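Local coordinates for BH0493 protein (Bacillus halodurans C-125, PDB 2QEE), which binds zinc and is probably a metal-dependent hydrolase of the amidohydrolase superfamily, at the interface of chains A and B. Residues are numbered along the deposited sequence; one frame, centred on the assembly and turned at random. Chains: chain A/B, BH0493 protein.

The three patches belong to one interface between two copies of the protein in a deposited assembly of three. Measured between the centres of their C-alpha atoms, contacts 2 and 3 lie about 11 Å apart, while contact 1 is about 19 Å from contact 3 and 25 Å from contact 2. Contacts 2 and 3 share A:Trp391, so the segment after helix 363-388 of chain A works in both. Contact 1 is a separate, mainly polar attachment. Patches this far apart could limit rocking of one subunit on the other, if the deposited trimer is the biological form; the interface is not an exact two-fold.

Contact 1: the interface of chains A and B. Residues chain A 315-316, 318, 321-322, 347, 350; chain B 59-60.
This is a polar plug-in-socket interface between two copies of the protein, in which the side chain of B:Arg59 enters chain A and pairs with backbone carbonyls and a serine hydroxyl, tying the two subunits of the deposited assembly together. A bend at chi3 (62°) turns the guanidinium into the socket. There B:Arg59 NH1 and NH2 both point end-on at the carbonyl oxygen A:Leu321 O, which sits in the guanidinium plane, 2.8 Å from B:Arg59 NH1. B:Arg59 NH1 also donates to A:Ala315 O at 2.9 Å, but that oxygen lies 26° out of the plane. On the NE side the group grips A:Ser350 with two nitrogens: B:Arg59 NH2 meets A:Ser350 O at 2.9 Å, almost in line with the C=O bond, and B:Arg59 NE meets the hydroxyl A:Ser350 OG at 2.9 Å. With chi1 at 67°, A:Ser350 OG is placed to accept from B:Arg59 NE while donating to A:Leu347 O at 2.7 Å, a second-shell bond that orients the hydroxyl. The methyl CB of A:Ala315 lies over one guanidinium face, while A:Leu347 CD2 packs on B:Arg59 CD at 3.7 Å. Beside this, the ring of B:Trp60 receives A:Ser350 CB over its rim, with B:Trp60 CZ2 3.6 Å from A:Ser350 CA. The gathered carbonyls would probably favour a cation. The socket joins the C-terminal ends of helices 308-317 and 333-347, the start of strand 321-323, and the loop carrying A:Ser350.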
ATOM      1  N   ALA A 315      16.713   5.438   1.215  1.00 14.36           N
ATOM      2  CA  ALA A 315      17.301   6.366   2.255  1.00 17.67           C
ATOM      3  C   ALA A 315      18.170   5.573   3.250  1.00 18.13           C
ATOM      4  O   ALA A 315      19.197   6.080   3.728  1.00 18.47           O
ATOM      5  CB  ALA A 315      16.242   7.100   3.028  1.00 18.67           C
ATOM      6  N   ARG A 316      17.743   4.364   3.616  1.00 16.98           N
ATOM      7  CA  ARG A 316      18.600   3.519   4.460  1.00 17.33           C
ATOM      8  C   ARG A 316      19.957   3.261   3.806  1.00 18.52           C
ATOM      9  O   ARG A 316      20.954   3.090   4.536  1.00 20.91           O
ATOM     10  CB  ARG A 316      17.943   2.180   4.755  1.00 16.24           C
ATOM     11  CG  ARG A 316      16.718   2.281   5.652  1.00 18.48           C
ATOM     12  CD  ARG A 316      16.202   0.859   6.028  1.00 17.72           C
ATOM     13  NE  ARG A 316      17.262   0.056   6.662  1.00 18.63           N
ATOM     14  CZ  ARG A 316      17.546   0.045   7.962  1.00 21.69           C
ATOM     15  NH1 ARG A 316      16.904   0.853   8.830  1.00 19.22           N
ATOM     16  NH2 ARG A 316      18.535  -0.755   8.392  1.00 20.51           N
ATOM     17  N   PHE A 318      21.662   5.229   1.467  1.00 17.33           N
ATOM     18  CA  PHE A 318      22.452   6.391   1.018  1.00 18.23           C
ATOM     19  C   PHE A 318      22.285   7.609   1.948  1.00 18.60           C
ATOM     20  O   PHE A 318      21.227   8.250   2.001  1.00 18.08           O
ATOM     21  CB  PHE A 318      22.155   6.711  -0.461  1.00 19.18           C
ATOM     22  CG  PHE A 318      22.546   5.615  -1.432  1.00 22.25           C
ATOM     23  CD1 PHE A 318      23.885   5.375  -1.747  1.00 20.14           C
ATOM     24  CD2 PHE A 318      21.587   4.836  -2.033  1.00 17.71           C
ATOM     25  CE1 PHE A 318      24.238   4.369  -2.671  1.00 17.49           C
ATOM     26  CE2 PHE A 318      21.923   3.832  -2.948  1.00 18.99           C
ATOM     27  CZ  PHE A 318      23.264   3.607  -3.263  1.00 19.48           C
ATOM     28  N   LEU A 321      21.113  10.992   0.514  1.00 17.65           N
ATOM     29  CA  LEU A 321      19.694  11.166   0.265  1.00 16.46           C
ATOM     30  C   LEU A 321      18.998  11.675   1.495  1.00 15.85           C
ATOM     31  O   LEU A 321      19.066  11.077   2.607  1.00 17.21           O
ATOM     32  CB  LEU A 321      19.026   9.824  -0.136  1.00 14.68           C
ATOM     33  CG  LEU A 321      17.516   9.901  -0.422  1.00 17.21           C
ATOM     34  CD1 LEU A 321      17.092  10.937  -1.533  1.00 15.36           C
ATOM     35  CD2 LEU A 321      17.044   8.493  -0.834  1.00 17.36           C
ATOM     36  N   MET A 322      18.265  12.755   1.300  1.00 15.25           N
ATOM     37  CA  MET A 322      17.324  13.215   2.306  1.00 15.84           C
ATOM     38  C   MET A 322      15.919  13.159   1.684  1.00 16.64           C
ATOM     39  O   MET A 322      15.630  13.811   0.669  1.00 16.18           O
ATOM     40  CB  MET A 322      17.622  14.659   2.746  1.00 16.37           C
ATOM     41  CG  MET A 322      16.581  15.199   3.804  1.00 15.93           C
ATOM     42  SD  MET A 322      16.507  14.135   5.325  1.00 18.37           S
ATOM     43  CE  MET A 322      18.090  14.467   6.157  1.00 21.67           C
ATOM     44  N   LEU A 347      13.999   4.781   9.624  1.00 13.71           N
ATOM     45  CA  LEU A 347      15.007   5.890   9.606  1.00 14.44           C
ATOM     46  C   LEU A 347      15.120   6.618  10.942  1.00 15.67           C
ATOM     47  O   LEU A 347      15.868   7.592  11.049  1.00 17.55           O
ATOM     48  CB  LEU A 347      14.690   6.915   8.502  1.00 13.78           C
ATOM     49  CG  LEU A 347      14.521   6.386   7.070  1.00 15.21           C
ATOM     50  CD1 LEU A 347      14.102   7.566   6.177  1.00 17.81           C
ATOM     51  CD2 LEU A 347      15.774   5.708   6.536  1.00 14.37           C
ATOM     52  N   SER A 350      15.844  10.528  11.116  1.00 13.11           N
ATOM     53  CA  SER A 350      16.712  11.017  10.020  1.00 14.08           C
ATOM     54  C   SER A 350      15.958  11.317   8.702  1.00 14.09           C
ATOM     55  O   SER A 350      16.412  10.962   7.610  1.00 16.09           O
ATOM     56  CB  SER A 350      17.954  10.091   9.794  1.00 17.00           C
ATOM     57  OG  SER A 350      17.593   8.799   9.305  1.00 16.13           O
TER
ATOM     58  N   ARG B  59      23.516   7.375   8.325  1.00 20.96           N
ATOM     59  CA  ARG B  59      22.688   8.529   7.918  1.00 20.65           C
ATOM     60  C   ARG B  59      22.962   9.729   8.805  1.00 21.43           C
ATOM     61  O   ARG B  59      22.592  10.868   8.464  1.00 21.43           O
ATOM     62  CB  ARG B  59      21.180   8.225   7.975  1.00 21.35           C
ATOM     63  CG  ARG B  59      20.687   7.380   6.800  1.00 21.88           C
ATOM     64  CD  ARG B  59      19.133   7.324   6.759  1.00 18.94           C
ATOM     65  NE  ARG B  59      18.601   8.675   6.567  1.00 17.54           N
ATOM     66  CZ  ARG B  59      18.741   9.387   5.429  1.00 18.11           C
ATOM     67  NH1 ARG B  59      19.302   8.862   4.346  1.00 17.13           N
ATOM     68  NH2 ARG B  59      18.256  10.612   5.384  1.00 18.16           N
ATOM     69  N   TRP B  60      23.609   9.490   9.950  1.00 20.47           N
ATOM     70  CA  TRP B  60      23.871  10.568  10.920  1.00 22.53           C
ATOM     71  C   TRP B  60      25.342  10.945  11.144  1.00 25.59           C
ATOM     72  O   TRP B  60      25.649  12.124  11.314  1.00 27.96           O
ATOM     73  CB  TRP B  60      23.321  10.222  12.288  1.00 21.58           C
ATOM     74  CG  TRP B  60      21.827  10.372  12.498  1.00 21.16           C
ATOM     75  CD1 TRP B  60      20.921   9.344  12.753  1.00 22.39           C
ATOM     76  CD2 TRP B  60      21.069  11.575  12.485  1.00 21.40           C
ATOM     77  NE1 TRP B  60      19.682   9.864  12.938  1.00 18.51           N
ATOM     78  CE2 TRP B  60      19.718  11.225  12.799  1.00 16.12           C
ATOM     79  CE3 TRP B  60      21.389  12.921  12.280  1.00 19.70           C
ATOM     80  CZ2 TRP B  60      18.688  12.177  12.852  1.00 22.78           C
ATOM     81  CZ3 TRP B  60      20.348  13.891  12.375  1.00 22.92           C
ATOM     82  CH2 TRP B  60      19.028  13.501  12.635  1.00 17.31           C
TER

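Contact 2: the interface of chains A and B. Residues chain A 388-391; chain B 99-100, 103, 109.
This is a small, largely apolar subunit interface in which the turn following one helix of chain A packs against a helix of chain B, adding shape fit and a directed polar link to the A-B contact of the deposited assembly. The turn, A:Ala389 to A:Trp391, leaves helix 363-388 and meets helix 93-104 of chain B and the 3-10 turn 109-111. A:Ala389 gives the most hidden surface of the patch, 71 Å². Its methyl A:Ala389 CB comes 3.9 Å from B:Leu99 CB and also touches the hydroxyl OG1 of B:Thr100, so it lies against the helix surface between successive side chains. Further out, the same B:Leu99 spreads both methyls on the indole of A:Trp391: B:Leu99 CD2 is 3.7 Å from A:Trp391 CE3, while B:Leu99 CD1 lies by A:Trp391 CE3 and the CB-CD2 side of the indole. The indole gets there because its CG is turned away from the backbone N (chi1 -168°), and the two side chains pass at a slant. B:Pro109 borders the turn as well, with its ring atom B:Pro109 CB 3.8 Å from the carbonyl carbon A:Gly390 C. Alongside, B:Gln103 stretches an extended chain along A:Ala389, the amide carbon B:Gln103 CD 3.8 Å from A:Ala389 CA. Finally, the amide nitrogen B:Gln103 NE2 donates to A:Gln388 O, the last carbonyl of the helix, at 3.0 Å and 155° at the hydrogen, from a position tilted out of the carbonyl plane.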
ATOM      1  N   GLN A 388       8.054   1.609  27.117  1.00 21.73           N
ATOM      2  CA  GLN A 388       7.658   0.279  27.578  0.50 21.94           C
ATOM      3  C   GLN A 388       8.881  -0.660  27.649  1.00 21.96           C
ATOM      4  O   GLN A 388       8.910  -1.595  28.480  1.00 22.56           O
ATOM      5  CB  GLN A 388       6.547  -0.304  26.698  0.50 22.55           C
ATOM      6  CG  GLN A 388       5.269   0.571  26.677  0.50 30.40           C
ATOM      7  CD  GLN A 388       4.649   0.763  28.045  0.50 29.78           C
ATOM      8  OE1 GLN A 388       4.367  -0.204  28.734  0.50 31.85           O
ATOM      9  NE2 GLN A 388       4.411   2.020  28.436  0.50 32.66           N
ATOM     10  N   ALA A 389       9.890  -0.405  26.808  1.00 21.09           N
ATOM     11  CA  ALA A 389      11.155  -1.187  26.823  1.00 21.72           C
ATOM     12  C   ALA A 389      12.128  -0.759  27.920  1.00 22.40           C
ATOM     13  O   ALA A 389      13.243  -1.297  28.005  1.00 22.67           O
ATOM     14  CB  ALA A 389      11.849  -1.156  25.456  1.00 21.70           C
ATOM     15  N   GLY A 390      11.726   0.220  28.735  1.00 20.33           N
ATOM     16  CA  GLY A 390      12.545   0.675  29.852  1.00 20.71           C
ATOM     17  C   GLY A 390      13.338   1.931  29.643  1.00 22.20           C
ATOM     18  O   GLY A 390      13.982   2.432  30.576  1.00 23.81           O
ATOM     19  N   TRP A 391      13.336   2.467  28.428  1.00 20.45           N
ATOM     20  CA  TRP A 391      14.076   3.693  28.162  1.00 20.50           C
ATOM     21  C   TRP A 391      13.394   4.875  28.835  1.00 21.92           C
ATOM     22  O   TRP A 391      12.157   4.926  28.964  1.00 23.38           O
ATOM     23  CB  TRP A 391      14.119   3.962  26.667  1.00 22.43           C
ATOM     24  CG  TRP A 391      15.051   5.006  26.217  1.00 22.36           C
ATOM     25  CD1 TRP A 391      14.731   6.269  25.765  1.00 24.02           C
ATOM     26  CD2 TRP A 391      16.465   4.878  26.082  1.00 23.89           C
ATOM     27  NE1 TRP A 391      15.861   6.921  25.359  1.00 23.79           N
ATOM     28  CE2 TRP A 391      16.947   6.106  25.553  1.00 24.59           C
ATOM     29  CE3 TRP A 391      17.374   3.853  26.376  1.00 24.02           C
ATOM     30  CZ2 TRP A 391      18.295   6.335  25.307  1.00 27.01           C
ATOM     31  CZ3 TRP A 391      18.707   4.069  26.108  1.00 27.00           C
ATOM     32  CH2 TRP A 391      19.167   5.305  25.595  1.00 26.73           C
TER
ATOM     33  N   LEU B  99      16.803  -2.206  22.868  1.00 15.50           N
ATOM     34  CA  LEU B  99      16.276  -1.919  24.205  1.00 16.57           C
ATOM     35  C   LEU B  99      15.416  -3.083  24.726  1.00 19.39           C
ATOM     36  O   LEU B  99      15.533  -3.489  25.896  1.00 19.94           O
ATOM     37  CB  LEU B  99      15.507  -0.589  24.222  1.00 17.87           C
ATOM     38  CG  LEU B  99      16.363   0.573  23.697  1.00 21.89           C
ATOM     39  CD1 LEU B  99      15.527   1.864  23.737  1.00 20.64           C
ATOM     40  CD2 LEU B  99      17.710   0.745  24.488  1.00 20.23           C
ATOM     41  N   THR B 100      14.523  -3.616  23.873  1.00 17.39           N
ATOM     42  CA  THR B 100      13.714  -4.719  24.298  1.00 17.77           C
ATOM     43  C   THR B 100      14.595  -5.915  24.709  1.00 18.75           C
ATOM     44  O   THR B 100      14.288  -6.600  25.693  1.00 19.67           O
ATOM     45  CB  THR B 100      12.783  -5.093  23.162  1.00 19.17           C
ATOM     46  OG1 THR B 100      11.875  -3.976  22.980  1.00 17.00           O
ATOM     47  CG2 THR B 100      12.051  -6.381  23.499  1.00 18.49           C
ATOM     48  N   GLN B 103      16.155  -5.101  28.244  1.00 19.55           N
ATOM     49  CA  GLN B 103      15.166  -5.217  29.272  1.00 19.97           C
ATOM     50  C   GLN B 103      14.831  -6.675  29.524  1.00 21.12           C
ATOM     51  O   GLN B 103      14.661  -7.096  30.672  1.00 22.63           O
ATOM     52  CB  GLN B 103      13.924  -4.449  28.848  1.00 18.66           C
ATOM     53  CG  GLN B 103      12.885  -4.422  29.903  1.00 21.59           C
ATOM     54  CD  GLN B 103      11.578  -3.910  29.377  1.00 27.12           C
ATOM     55  OE1 GLN B 103      11.034  -4.435  28.389  1.00 24.74           O
ATOM     56  NE2 GLN B 103      11.054  -2.900  30.032  1.00 23.36           N
ATOM     57  N   PRO B 109      17.522  -0.424  30.706  1.00 24.07           N
ATOM     58  CA  PRO B 109      17.849   0.659  29.766  1.00 22.13           C
ATOM     59  C   PRO B 109      17.790   2.061  30.331  1.00 22.84           C
ATOM     60  O   PRO B 109      18.361   2.953  29.742  1.00 22.87           O
ATOM     61  CB  PRO B 109      16.777   0.508  28.671  1.00 21.32           C
ATOM     62  CG  PRO B 109      16.474  -0.929  28.658  1.00 19.98           C
ATOM     63  CD  PRO B 109      16.466  -1.297  30.162  1.00 22.48           C
TER

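Contact 3: the interface of chains A and B. Residues chain A 391-392, 397, 400; chain B 85-86, 89-90, 112.
The indole of A:Trp391 is sandwiched between B:Pro90 and B:Arg112, one on each face. B:Pro90 CG stands over one face, 4.0 Å from the centroid of the six-membered ring of A:Trp391, a CH-pi contact. Over the other face lies the guanidinium of B:Arg112, its plane 4° from that of the indole and B:Arg112 NE 3.8 Å from the same A:Trp391 centroid, a cation-pi contact offset toward the rim. The arginine chain is extended from CG to NE (chi2 -172°), which lays the guanidinium over the rim with its NH groups reaching on to the acid. There they meet A:Glu397 end-on, on the syn side of both oxygens: B:Arg112 NH1 to A:Glu397 OE2 at 2.9 Å, a salt bridge, and B:Arg112 NH2 to A:Glu397 OE1 at 3.0 Å. B:Arg112 NH2 also donates to A:Glu392 O, of a poorly ordered residue, at 2.8 Å. With a leucine in place of B:Arg112, the carboxylate of A:Glu397 would probably be left without its cationic mate, that face of the indole without its cationic cover, and A:Glu392 O without its donor. At the rim, A:Trp391 NE1 reaches water 1, at 3.0 Å in the ring plane, which is shared with A:Glu397 OE1 and B:Ser89 OG. Water 2 links A:Arg400 NH2 to B:Phe85 O, and A:Arg400 NH1 bonds B:Ile86 O at 2.9 Å. The site joins helix 395-414 of chain A to chain B and probably steadies their pairing in the deposited assembly.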
ATOM      1  N   TRP A 391      13.336   2.467  28.428  1.00 20.45           N
ATOM      2  CA  TRP A 391      14.076   3.693  28.162  1.00 20.50           C
ATOM      3  C   TRP A 391      13.394   4.875  28.835  1.00 21.92           C
ATOM      4  O   TRP A 391      12.157   4.926  28.964  1.00 23.38           O
ATOM      5  CB  TRP A 391      14.119   3.962  26.667  1.00 22.43           C
ATOM      6  CG  TRP A 391      15.051   5.006  26.217  1.00 22.36           C
ATOM      7  CD1 TRP A 391      14.731   6.269  25.765  1.00 24.02           C
ATOM      8  CD2 TRP A 391      16.465   4.878  26.082  1.00 23.89           C
ATOM      9  NE1 TRP A 391      15.861   6.921  25.359  1.00 23.79           N
ATOM     10  CE2 TRP A 391      16.947   6.106  25.553  1.00 24.59           C
ATOM     11  CE3 TRP A 391      17.374   3.853  26.376  1.00 24.02           C
ATOM     12  CZ2 TRP A 391      18.295   6.335  25.307  1.00 27.01           C
ATOM     13  CZ3 TRP A 391      18.707   4.069  26.108  1.00 27.00           C
ATOM     14  CH2 TRP A 391      19.167   5.305  25.595  1.00 26.73           C
ATOM     15  N   GLU A 392      14.204   5.802  29.326  1.00 22.54           N
ATOM     16  CA  GLU A 392      13.636   7.030  29.902  1.00 25.63           C
ATOM     17  C   GLU A 392      13.837   8.182  28.928  1.00 26.60           C
ATOM     18  O   GLU A 392      14.964   8.612  28.673  1.00 28.82           O
ATOM     19  CB  GLU A 392      14.297   7.352  31.242  1.00 28.49           C
ATOM     20  CG  GLU A 392      13.883   6.422  32.399  1.00 58.68           C
ATOM     21  CD  GLU A 392      14.286   6.948  33.804  1.00 28.99           C
ATOM     22  OE1 GLU A 392      13.448   6.813  34.728  1.00 61.19           O
ATOM     23  OE2 GLU A 392      15.417   7.480  33.982  1.00 59.01           O
ATOM     24  N   GLU A 397      14.751  15.865  25.398  1.00 21.31           N
ATOM     25  CA  GLU A 397      15.060  14.995  24.253  1.00 19.28           C
ATOM     26  C   GLU A 397      13.930  15.037  23.212  1.00 17.77           C
ATOM     27  O   GLU A 397      14.214  15.060  22.042  1.00 18.31           O
ATOM     28  CB  GLU A 397      15.357  13.585  24.703  1.00 19.65           C
ATOM     29  CG  GLU A 397      16.801  13.512  25.390  1.00 19.68           C
ATOM     30  CD  GLU A 397      17.022  12.261  26.170  1.00 29.61           C
ATOM     31  OE1 GLU A 397      16.051  11.524  26.398  1.00 21.31           O
ATOM     32  OE2 GLU A 397      18.184  12.042  26.583  1.00 25.07           O
ATOM     33  N   ARG A 400      14.238  18.269  21.269  1.00 17.39           N
ATOM     34  CA  ARG A 400      15.321  18.147  20.335  1.00 18.45           C
ATOM     35  C   ARG A 400      14.837  17.372  19.100  1.00 19.01           C
ATOM     36  O   ARG A 400      15.108  17.771  17.965  1.00 18.73           O
ATOM     37  CB  ARG A 400      16.457  17.349  21.006  1.00 17.85           C
ATOM     38  CG  ARG A 400      17.650  17.040  20.080  1.00 21.06           C
ATOM     39  CD  ARG A 400      18.509  15.949  20.694  1.00 22.57           C
ATOM     40  NE  ARG A 400      17.715  14.730  20.908  1.00 20.27           N
ATOM     41  CZ  ARG A 400      18.088  13.706  21.657  1.00 27.05           C
ATOM     42  NH1 ARG A 400      19.262  13.760  22.283  1.00 22.14           N
ATOM     43  NH2 ARG A 400      17.283  12.647  21.797  1.00 23.29           N
TER
ATOM     44  N   PHE B  85      21.200   6.521  20.016  1.00 19.62           N
ATOM     45  CA  PHE B  85      20.500   6.411  21.276  1.00 19.89           C
ATOM     46  C   PHE B  85      20.639   7.657  22.141  1.00 17.68           C
ATOM     47  O   PHE B  85      19.726   8.048  22.851  1.00 16.06           O
ATOM     48  CB  PHE B  85      21.014   5.173  22.039  1.00 19.65           C
ATOM     49  CG  PHE B  85      20.682   3.852  21.372  1.00 16.64           C
ATOM     50  CD1 PHE B  85      19.661   3.034  21.881  1.00 16.17           C
ATOM     51  CD2 PHE B  85      21.396   3.428  20.245  1.00 20.99           C
ATOM     52  CE1 PHE B  85      19.357   1.790  21.272  1.00 16.85           C
ATOM     53  CE2 PHE B  85      21.121   2.199  19.616  1.00 17.67           C
ATOM     54  CZ  PHE B  85      20.109   1.365  20.127  1.00 18.93           C
ATOM     55  N   ILE B  86      21.830   8.250  22.115  1.00 19.67           N
ATOM     56  CA  ILE B  86      22.114   9.441  22.930  1.00 20.97           C
ATOM     57  C   ILE B  86      21.819  10.789  22.243  1.00 19.16           C
ATOM     58  O   ILE B  86      21.133  11.637  22.822  1.00 21.14           O
ATOM     59  CB  ILE B  86      23.590   9.390  23.455  1.00 22.28           C
ATOM     60  CG1 ILE B  86      23.871   8.031  24.130  1.00 18.29           C
ATOM     61  CG2 ILE B  86      23.828  10.543  24.379  1.00 20.42           C
ATOM     62  CD1 ILE B  86      22.869   7.570  25.233  1.00 23.80           C
ATOM     63  N   SER B  89      16.710  10.227  19.933  1.00 16.63           N
ATOM     64  CA  SER B  89      15.972   9.129  20.629  1.00 17.32           C
ATOM     65  C   SER B  89      15.949   7.891  19.757  1.00 16.57           C
ATOM     66  O   SER B  89      15.686   7.995  18.563  1.00 17.01           O
ATOM     67  CB  SER B  89      14.554   9.514  21.043  1.00 16.08           C
ATOM     68  OG  SER B  89      14.530  10.617  21.947  1.00 18.48           O
ATOM     69  N   PRO B  90      16.178   6.692  20.368  1.00 16.89           N
ATOM     70  CA  PRO B  90      16.259   5.409  19.674  1.00 16.76           C
ATOM     71  C   PRO B  90      14.866   4.882  19.297  1.00 17.55           C
ATOM     72  O   PRO B  90      14.468   3.790  19.714  1.00 16.74           O
ATOM     73  CB  PRO B  90      16.858   4.456  20.727  1.00 14.77           C
ATOM     74  CG  PRO B  90      16.564   5.063  22.067  1.00 19.25           C
ATOM     75  CD  PRO B  90      16.455   6.581  21.825  1.00 17.90           C
ATOM     76  N   ARG B 112      21.173   3.760  30.808  1.00 25.99           N
ATOM     77  CA  ARG B 112      22.043   3.944  29.641  1.00 22.19           C
ATOM     78  C   ARG B 112      23.487   3.436  29.868  1.00 24.76           C
ATOM     79  O   ARG B 112      24.437   3.901  29.245  1.00 25.59           O
ATOM     80  CB  ARG B 112      22.028   5.408  29.185  1.00 20.92           C
ATOM     81  CG  ARG B 112      20.572   5.866  28.937  1.00 22.25           C
ATOM     82  CD  ARG B 112      20.517   7.228  28.304  1.00 23.21           C
ATOM     83  NE  ARG B 112      19.136   7.700  28.262  1.00 19.04           N
ATOM     84  CZ  ARG B 112      18.786   8.856  27.739  1.00 22.34           C
ATOM     85  NH1 ARG B 112      19.729   9.672  27.273  1.00 24.85           N
ATOM     86  NH2 ARG B 112      17.497   9.215  27.726  1.00 23.07           N
TER
HETATM   87  O   HOH W   1      15.657   9.760  24.290  1.00 18.91           O
HETATM   88  O   HOH W   2      18.241  10.471  23.316  1.00 23.22           O
HETATM   89  O   HOH W   3      17.245   5.690  29.263  1.00 24.11           O